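Local coordinates for protein putative ribose operon repressor (Burkholderia thailandensis, PDB 3EGC) that probably binds operator DNA as a LacI-family transcriptional repressor, with a sugar-binding domain of the periplasmic-binding-protein type, at residues V11-S16 / G67-P72; R123-I128 / P187-T192. All coordinates share one frame; numbering follows the deposited sequence.

Contact 1. Residues V11-S16 / G67-P72; sequences VGLIVS and GLILAP
The first strand of the Rossmann-like N-terminal subdomain of this LacI-type sugar-binding domain, 11-15, runs parallel to strand 67-70, their axes 4.7 Å apart at closest and 18° from alignment. Four backbone bonds, each at least 153° at H, set the register. Gly-12 gives its N to Gly-67 O and its O to Ile-69 N; Ile-14 N bonds Ile-69 O, and Ile-14 O accepts from Ala-71 N at 2.9 Å, just beyond the end of strand 67-70. Strand 40-45 bonds Val-11, Leu-13 and Val-15 from the other edge, so strand 11-15 is internal to the sheet.

Side chains sort by face. Beside Ile-14, Leu-70 has CG anti to its backbone N (chi1 170°), and this, together with its second torsion, tips CD1 toward strand 11-15, 3.6 Å from Ile-14 CG2. The other branch of Ile-14 reaches along the face toward the start of the strands, where its CD1 lies 4.1 Å from Leu-68 CD1. Leu-68 CD2 in turn rests 3.7 Å from Gly-12 CA, where a beta carbon on Gly-12 would clash with it. Helix 50-62 closes this face through Ala-56, Val-57 and Phe-60.

On the reverse face Leu-13 leans CD1 toward strand 67-70, against Ile-69 CG2 (3.8 Å); helix 241-257 packs on Val-11 and Ile-69, helix 21-36 on Leu-13. Past the strand ends, Phe-23 touches both Ser-16 and Ala-71, and Ser-16 CB sits 3.4 Å from Ala-71 O.

Contact 2. Residues R123-I128 / P187-T192; sequences RGHTRI and PTALLT
Pro-187 meets Arg-127 at the start of the second segment: its CB lies 3.1 Å from Arg-127 O, while its CA lies 3.6 Å from Arg-127 CB. Next, Thr-188 N bonds the same Arg-127 O at 2.8 Å. The Thr-188 hydroxyl, held between the backbone N and the carbonyl carbon (chi1 46°), lies near the plane of the His-125 ring at its edge; OG1 and His-125 ND1 are hydrogen-bonded at 2.8 Å, nearly straight at 169°, with the donor undecided. One water also bonds to OG1 and accepts from the backbone N of Thr-126 and Arg-127, linking the loop backbone to the hydroxyl. The methyl CG2 lies over one face of the Arg-127 guanidinium, toward its rim, 3.9 Å from NH1, while Arg-127 NH2 bonds Arg-186 O.

Strand 189-192 then begins, parallel to 128-131 in the C-terminal subdomain of the periplasmic-binding-protein fold, with Ala-189 bridging Ile-128. Ala-189 N makes a weak bond to Arg-127 O. Its methyl forms a CH-pi contact, CB 3.6 Å from the centroid of the His-125 ring and 11° off the ring normal. The ring has this methyl over one face and the hydrogen bond at its edge, and its NE2 bonds Glu-217, which also salt-bridges Arg-123. Ala-189 O, for its part, receives a CA-H...O contact from Ile-128 CA at 3.5 Å.

Contact 1 pairs two strands; contact 2 joins a loop to the start of strand 189-192 and enters strand pairing only at Ile-128 with Ala-189. They lie on opposite sides of the chain's centre, their centres 36 Å apart and their nearest atoms about 17 Å, so neither touches the other. Contact 1 closes along the chain before contact 2 opens. Strand pairing can be traced from one to the other, through strand 264-272, although each subdomain has its own sheet core. Contact 1 is wholly buried, whereas contact 2 is partly exposed. In relatives of this fold the sugar lies in the cleft between the two subdomains; no ligand-binding residue is identified here.

Contact 1. Residues V11-S16 / G67-P72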
ATOM      1  N   VAL A  11     -21.667   4.289   3.177  1.00 31.90           N
ATOM      2  CA  VAL A  11     -21.373   4.412   1.773  1.00 30.60           C
ATOM      3  C   VAL A  11     -20.543   3.189   1.408  1.00 29.48           C
ATOM      4  O   VAL A  11     -19.824   2.696   2.236  1.00 29.74           O
ATOM      5  CB  VAL A  11     -20.618   5.732   1.579  1.00 30.59           C
ATOM      6  CG1 VAL A  11     -19.625   5.661   0.470  1.00 32.03           C
ATOM      7  CG2 VAL A  11     -21.580   6.851   1.436  1.00 28.89           C
ATOM      8  N   GLY A  12     -20.620   2.744   0.171  1.00 28.30           N
ATOM      9  CA  GLY A  12     -19.905   1.550  -0.274  1.00 28.52           C
ATOM     10  C   GLY A  12     -18.637   1.979  -0.996  1.00 28.15           C
ATOM     11  O   GLY A  12     -18.724   2.848  -1.853  1.00 28.56           O
ATOM     12  N   LEU A  13     -17.469   1.452  -0.605  1.00 26.36           N
ATOM     13  CA  LEU A  13     -16.228   1.725  -1.322  1.00 26.22           C
ATOM     14  C   LEU A  13     -15.760   0.432  -1.961  1.00 25.95           C
ATOM     15  O   LEU A  13     -15.594  -0.591  -1.284  1.00 26.41           O
ATOM     16  CB  LEU A  13     -15.135   2.276  -0.429  1.00 25.30           C
ATOM     17  CG  LEU A  13     -13.729   2.363  -1.027  1.00 25.12           C
ATOM     18  CD1 LEU A  13     -13.657   3.296  -2.272  1.00 20.18           C
ATOM     19  CD2 LEU A  13     -12.665   2.802   0.002  1.00 24.12           C
ATOM     20  N   ILE A  14     -15.690   0.444  -3.266  1.00 25.99           N
ATOM     21  CA  ILE A  14     -15.338  -0.749  -3.998  1.00 27.37           C
ATOM     22  C   ILE A  14     -14.097  -0.414  -4.764  1.00 27.78           C
ATOM     23  O   ILE A  14     -14.087   0.498  -5.520  1.00 28.58           O
ATOM     24  CB  ILE A  14     -16.474  -1.216  -4.962  1.00 27.08           C
ATOM     25  CG1 ILE A  14     -17.701  -1.636  -4.143  1.00 27.40           C
ATOM     26  CG2 ILE A  14     -15.958  -2.362  -5.909  1.00 25.81           C
ATOM     27  CD1 ILE A  14     -18.982  -2.011  -4.971  1.00 25.70           C
ATOM     28  N   VAL A  15     -13.046  -1.158  -4.533  1.00 28.20           N
ATOM     29  CA  VAL A  15     -11.764  -0.828  -5.053  1.00 28.91           C
ATOM     30  C   VAL A  15     -11.224  -1.995  -5.885  1.00 29.22           C
ATOM     31  O   VAL A  15     -11.311  -3.142  -5.465  1.00 29.83           O
ATOM     32  CB  VAL A  15     -10.863  -0.464  -3.846  1.00 29.83           C
ATOM     33  CG1 VAL A  15      -9.437  -0.898  -4.018  1.00 30.35           C
ATOM     34  CG2 VAL A  15     -10.999   1.040  -3.535  1.00 28.94           C
ATOM     35  N   SER A  16     -10.598  -1.703  -7.026  1.00 29.31           N
ATOM     36  CA  SER A  16     -10.074  -2.738  -7.879  1.00 29.60           C
ATOM     37  C   SER A  16      -8.807  -3.466  -7.326  1.00 31.46           C
ATOM     38  O   SER A  16      -8.559  -4.674  -7.667  1.00 32.29           O
ATOM     39  CB  SER A  16      -9.795  -2.168  -9.237  1.00 29.79           C
ATOM     40  OG  SER A  16      -9.086  -0.926  -9.138  1.00 29.41           O
ATOM     41  N   GLY A  67     -24.789   5.318  -1.246  1.00 32.77           N
ATOM     42  CA  GLY A  67     -24.117   5.597  -2.504  1.00 31.70           C
ATOM     43  C   GLY A  67     -22.859   4.764  -2.597  1.00 30.47           C
ATOM     44  O   GLY A  67     -22.544   4.045  -1.674  1.00 30.06           O
ATOM     45  N   LEU A  68     -22.169   4.859  -3.719  1.00 29.73           N
ATOM     46  CA  LEU A  68     -20.923   4.097  -3.985  1.00 30.12           C
ATOM     47  C   LEU A  68     -19.816   4.964  -4.537  1.00 29.11           C
ATOM     48  O   LEU A  68     -20.008   5.730  -5.491  1.00 29.13           O
ATOM     49  CB  LEU A  68     -21.124   2.952  -5.011  1.00 30.35           C
ATOM     50  CG  LEU A  68     -22.063   1.775  -4.770  1.00 34.45           C
ATOM     51  CD1 LEU A  68     -21.986   0.700  -5.888  1.00 36.79           C
ATOM     52  CD2 LEU A  68     -21.788   1.133  -3.400  1.00 35.44           C
ATOM     53  N   ILE A  69     -18.636   4.771  -3.983  1.00 28.18           N
ATOM     54  CA  ILE A  69     -17.433   5.146  -4.631  1.00 27.16           C
ATOM     55  C   ILE A  69     -16.801   3.911  -5.260  1.00 28.13           C
ATOM     56  O   ILE A  69     -16.542   2.932  -4.603  1.00 27.06           O
ATOM     57  CB  ILE A  69     -16.431   5.777  -3.667  1.00 28.13           C
ATOM     58  CG1 ILE A  69     -17.044   7.027  -3.027  1.00 27.68           C
ATOM     59  CG2 ILE A  69     -15.089   6.018  -4.427  1.00 24.19           C
ATOM     60  CD1 ILE A  69     -16.075   7.757  -2.136  1.00 30.02           C
ATOM     61  N   LEU A  70     -16.495   4.000  -6.553  1.00 27.94           N
ATOM     62  CA  LEU A  70     -16.097   2.817  -7.282  1.00 28.55           C
ATOM     63  C   LEU A  70     -14.779   3.043  -8.039  1.00 27.82           C
ATOM     64  O   LEU A  70     -14.688   3.894  -8.907  1.00 27.98           O
ATOM     65  CB  LEU A  70     -17.249   2.416  -8.258  1.00 27.39           C
ATOM     66  CG  LEU A  70     -16.881   1.332  -9.267  1.00 29.94           C
ATOM     67  CD1 LEU A  70     -16.455   0.020  -8.577  1.00 31.67           C
ATOM     68  CD2 LEU A  70     -18.002   1.018 -10.337  1.00 29.96           C
ATOM     69  N   ALA A  71     -13.754   2.319  -7.688  1.00 27.61           N
ATOM     70  CA  ALA A  71     -12.573   2.231  -8.553  1.00 28.88           C
ATOM     71  C   ALA A  71     -12.773   1.050  -9.525  1.00 29.26           C
ATOM     72  O   ALA A  71     -12.561  -0.118  -9.170  1.00 28.95           O
ATOM     73  CB  ALA A  71     -11.298   2.025  -7.731  1.00 28.70           C
ATOM     74  N   PRO A  72     -13.181   1.354 -10.739  1.00 28.93           N
ATOM     75  CA  PRO A  72     -13.618   0.334 -11.635  1.00 30.72           C
ATOM     76  C   PRO A  72     -12.551  -0.671 -12.083  1.00 31.12           C
ATOM     77  O   PRO A  72     -11.383  -0.328 -12.325  1.00 31.30           O
ATOM     78  CB  PRO A  72     -14.161   1.128 -12.847  1.00 30.65           C
ATOM     79  CG  PRO A  72     -14.309   2.544 -12.368  1.00 29.94           C
ATOM     80  CD  PRO A  72     -13.296   2.694 -11.318  1.00 29.50           C
TER

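Contact 2. Residues R123-I128 / P187-T192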
ATOM      1  N   ARG A 123      16.578  16.289 -21.458  1.00 39.14           N
ATOM      2  CA  ARG A 123      17.832  15.655 -21.072  1.00 39.64           C
ATOM      3  C   ARG A 123      18.655  15.180 -22.243  1.00 39.20           C
ATOM      4  O   ARG A 123      19.795  14.793 -22.053  1.00 38.98           O
ATOM      5  CB  ARG A 123      17.605  14.469 -20.127  1.00 39.49           C
ATOM      6  CG  ARG A 123      17.631  14.863 -18.719  1.00 41.36           C
ATOM      7  CD  ARG A 123      17.102  13.759 -17.813  1.00 43.15           C
ATOM      8  NE  ARG A 123      18.121  12.782 -17.458  1.00 43.69           N
ATOM      9  CZ  ARG A 123      19.081  13.010 -16.557  1.00 45.82           C
ATOM     10  NH1 ARG A 123      19.183  14.200 -15.969  1.00 44.83           N
ATOM     11  NH2 ARG A 123      19.945  12.051 -16.246  1.00 46.48           N
ATOM     12  N   GLY A 124      18.065  15.154 -23.433  1.00 39.27           N
ATOM     13  CA  GLY A 124      18.760  14.617 -24.584  1.00 38.82           C
ATOM     14  C   GLY A 124      18.317  13.256 -25.088  1.00 39.01           C
ATOM     15  O   GLY A 124      19.011  12.663 -25.916  1.00 38.88           O
ATOM     16  N   HIS A 125      17.176  12.750 -24.610  1.00 38.22           N
ATOM     17  CA  HIS A 125      16.658  11.467 -25.137  1.00 38.19           C
ATOM     18  C   HIS A 125      15.883  11.673 -26.428  1.00 37.70           C
ATOM     19  O   HIS A 125      15.082  12.591 -26.504  1.00 37.40           O
ATOM     20  CB  HIS A 125      15.793  10.705 -24.116  1.00 37.69           C
ATOM     21  CG  HIS A 125      16.561  10.193 -22.940  1.00 36.72           C
ATOM     22  ND1 HIS A 125      17.350   9.065 -22.995  1.00 36.15           N
ATOM     23  CD2 HIS A 125      16.649  10.658 -21.670  1.00 36.05           C
ATOM     24  CE1 HIS A 125      17.911   8.871 -21.807  1.00 36.96           C
ATOM     25  NE2 HIS A 125      17.480   9.815 -20.983  1.00 36.29           N
ATOM     26  N   THR A 126      16.117  10.819 -27.419  1.00 37.29           N
ATOM     27  CA  THR A 126      15.350  10.894 -28.650  1.00 38.14           C
ATOM     28  C   THR A 126      14.643   9.555 -28.953  1.00 37.86           C
ATOM     29  O   THR A 126      13.606   9.515 -29.574  1.00 38.07           O
ATOM     30  CB  THR A 126      16.248  11.301 -29.847  1.00 38.29           C
ATOM     31  OG1 THR A 126      17.306  10.323 -30.018  1.00 38.78           O
ATOM     32  CG2 THR A 126      16.809  12.707 -29.645  1.00 37.10           C
ATOM     33  N   ARG A 127      15.243   8.462 -28.516  1.00 38.24           N
ATOM     34  CA  ARG A 127      14.613   7.146 -28.600  1.00 38.25           C
ATOM     35  C   ARG A 127      13.843   6.925 -27.301  1.00 37.78           C
ATOM     36  O   ARG A 127      14.378   6.387 -26.327  1.00 38.13           O
ATOM     37  CB  ARG A 127      15.659   6.058 -28.811  1.00 37.91           C
ATOM     38  CG  ARG A 127      16.217   6.007 -30.288  1.00 41.16           C
ATOM     39  CD  ARG A 127      17.290   4.901 -30.430  1.00 43.72           C
ATOM     40  NE  ARG A 127      18.634   5.378 -30.021  1.00 46.21           N
ATOM     41  CZ  ARG A 127      19.561   4.626 -29.442  1.00 47.75           C
ATOM     42  NH1 ARG A 127      20.747   5.157 -29.107  1.00 48.23           N
ATOM     43  NH2 ARG A 127      19.305   3.344 -29.189  1.00 47.91           N
ATOM     44  N   ILE A 128      12.583   7.350 -27.285  1.00 36.48           N
ATOM     45  CA  ILE A 128      11.827   7.254 -26.075  1.00 36.07           C
ATOM     46  C   ILE A 128      10.609   6.347 -26.211  1.00 35.39           C
ATOM     47  O   ILE A 128       9.837   6.504 -27.135  1.00 34.66           O
ATOM     48  CB  ILE A 128      11.412   8.655 -25.566  1.00 35.90           C
ATOM     49  CG1 ILE A 128      12.670   9.500 -25.336  1.00 35.24           C
ATOM     50  CG2 ILE A 128      10.589   8.528 -24.307  1.00 35.98           C
ATOM     51  CD1 ILE A 128      12.372  10.916 -24.917  1.00 35.21           C
ATOM     52  N   PRO A 187      14.806   2.120 -27.195  1.00 40.24           N
ATOM     53  CA  PRO A 187      14.797   3.422 -26.518  1.00 39.21           C
ATOM     54  C   PRO A 187      15.892   3.505 -25.446  1.00 38.28           C
ATOM     55  O   PRO A 187      16.397   2.476 -24.981  1.00 37.08           O
ATOM     56  CB  PRO A 187      13.395   3.520 -25.868  1.00 39.16           C
ATOM     57  CG  PRO A 187      12.664   2.241 -26.169  1.00 40.35           C
ATOM     58  CD  PRO A 187      13.569   1.331 -26.981  1.00 40.24           C
ATOM     59  N   THR A 188      16.252   4.746 -25.094  1.00 37.22           N
ATOM     60  CA  THR A 188      17.204   5.017 -24.027  1.00 36.47           C
ATOM     61  C   THR A 188      16.408   5.486 -22.819  1.00 35.36           C
ATOM     62  O   THR A 188      16.934   5.627 -21.737  1.00 34.71           O
ATOM     63  CB  THR A 188      18.223   6.127 -24.458  1.00 36.41           C
ATOM     64  OG1 THR A 188      17.521   7.212 -25.055  1.00 35.96           O
ATOM     65  CG2 THR A 188      19.205   5.575 -25.537  1.00 36.12           C
ATOM     66  N   ALA A 189      15.139   5.762 -23.032  1.00 34.71           N
ATOM     67  CA  ALA A 189      14.271   6.156 -21.939  1.00 34.96           C
ATOM     68  C   ALA A 189      12.844   5.586 -22.134  1.00 34.69           C
ATOM     69  O   ALA A 189      12.423   5.257 -23.249  1.00 34.06           O
ATOM     70  CB  ALA A 189      14.247   7.635 -21.811  1.00 34.65           C
ATOM     71  N   LEU A 190      12.140   5.443 -21.020  1.00 34.15           N
ATOM     72  CA  LEU A 190      10.808   4.905 -20.994  1.00 34.00           C
ATOM     73  C   LEU A 190       9.971   5.809 -20.104  1.00 33.81           C
ATOM     74  O   LEU A 190      10.466   6.291 -19.057  1.00 33.77           O
ATOM     75  CB  LEU A 190      10.833   3.487 -20.385  1.00 33.73           C
ATOM     76  CG  LEU A 190      10.869   2.192 -21.239  1.00 35.28           C
ATOM     77  CD1 LEU A 190      11.046   2.415 -22.789  1.00 32.52           C
ATOM     78  CD2 LEU A 190      11.783   1.111 -20.653  1.00 31.75           C
ATOM     79  N   LEU A 191       8.724   6.044 -20.522  1.00 32.30           N
ATOM     80  CA  LEU A 191       7.710   6.454 -19.610  1.00 31.97           C
ATOM     81  C   LEU A 191       7.041   5.163 -19.093  1.00 32.41           C
ATOM     82  O   LEU A 191       6.641   4.299 -19.912  1.00 32.55           O
ATOM     83  CB  LEU A 191       6.665   7.299 -20.324  1.00 31.40           C
ATOM     84  CG  LEU A 191       5.377   7.713 -19.603  1.00 32.45           C
ATOM     85  CD1 LEU A 191       5.581   8.631 -18.364  1.00 32.54           C
ATOM     86  CD2 LEU A 191       4.317   8.329 -20.568  1.00 32.01           C
ATOM     87  N   THR A 192       6.885   5.045 -17.782  1.00 30.50           N
ATOM     88  CA  THR A 192       6.086   3.956 -17.237  1.00 31.27           C
ATOM     89  C   THR A 192       4.825   4.502 -16.575  1.00 31.27           C
ATOM     90  O   THR A 192       4.899   5.489 -15.841  1.00 31.62           O
ATOM     91  CB  THR A 192       6.876   3.122 -16.218  1.00 31.43           C
ATOM     92  OG1 THR A 192       7.481   4.017 -15.275  1.00 31.96           O
ATOM     93  CG2 THR A 192       8.018   2.288 -16.947  1.00 29.88           C
TER
HETATM   94  O   HOH W   1      17.503   8.661 -27.393  1.00 30.96           O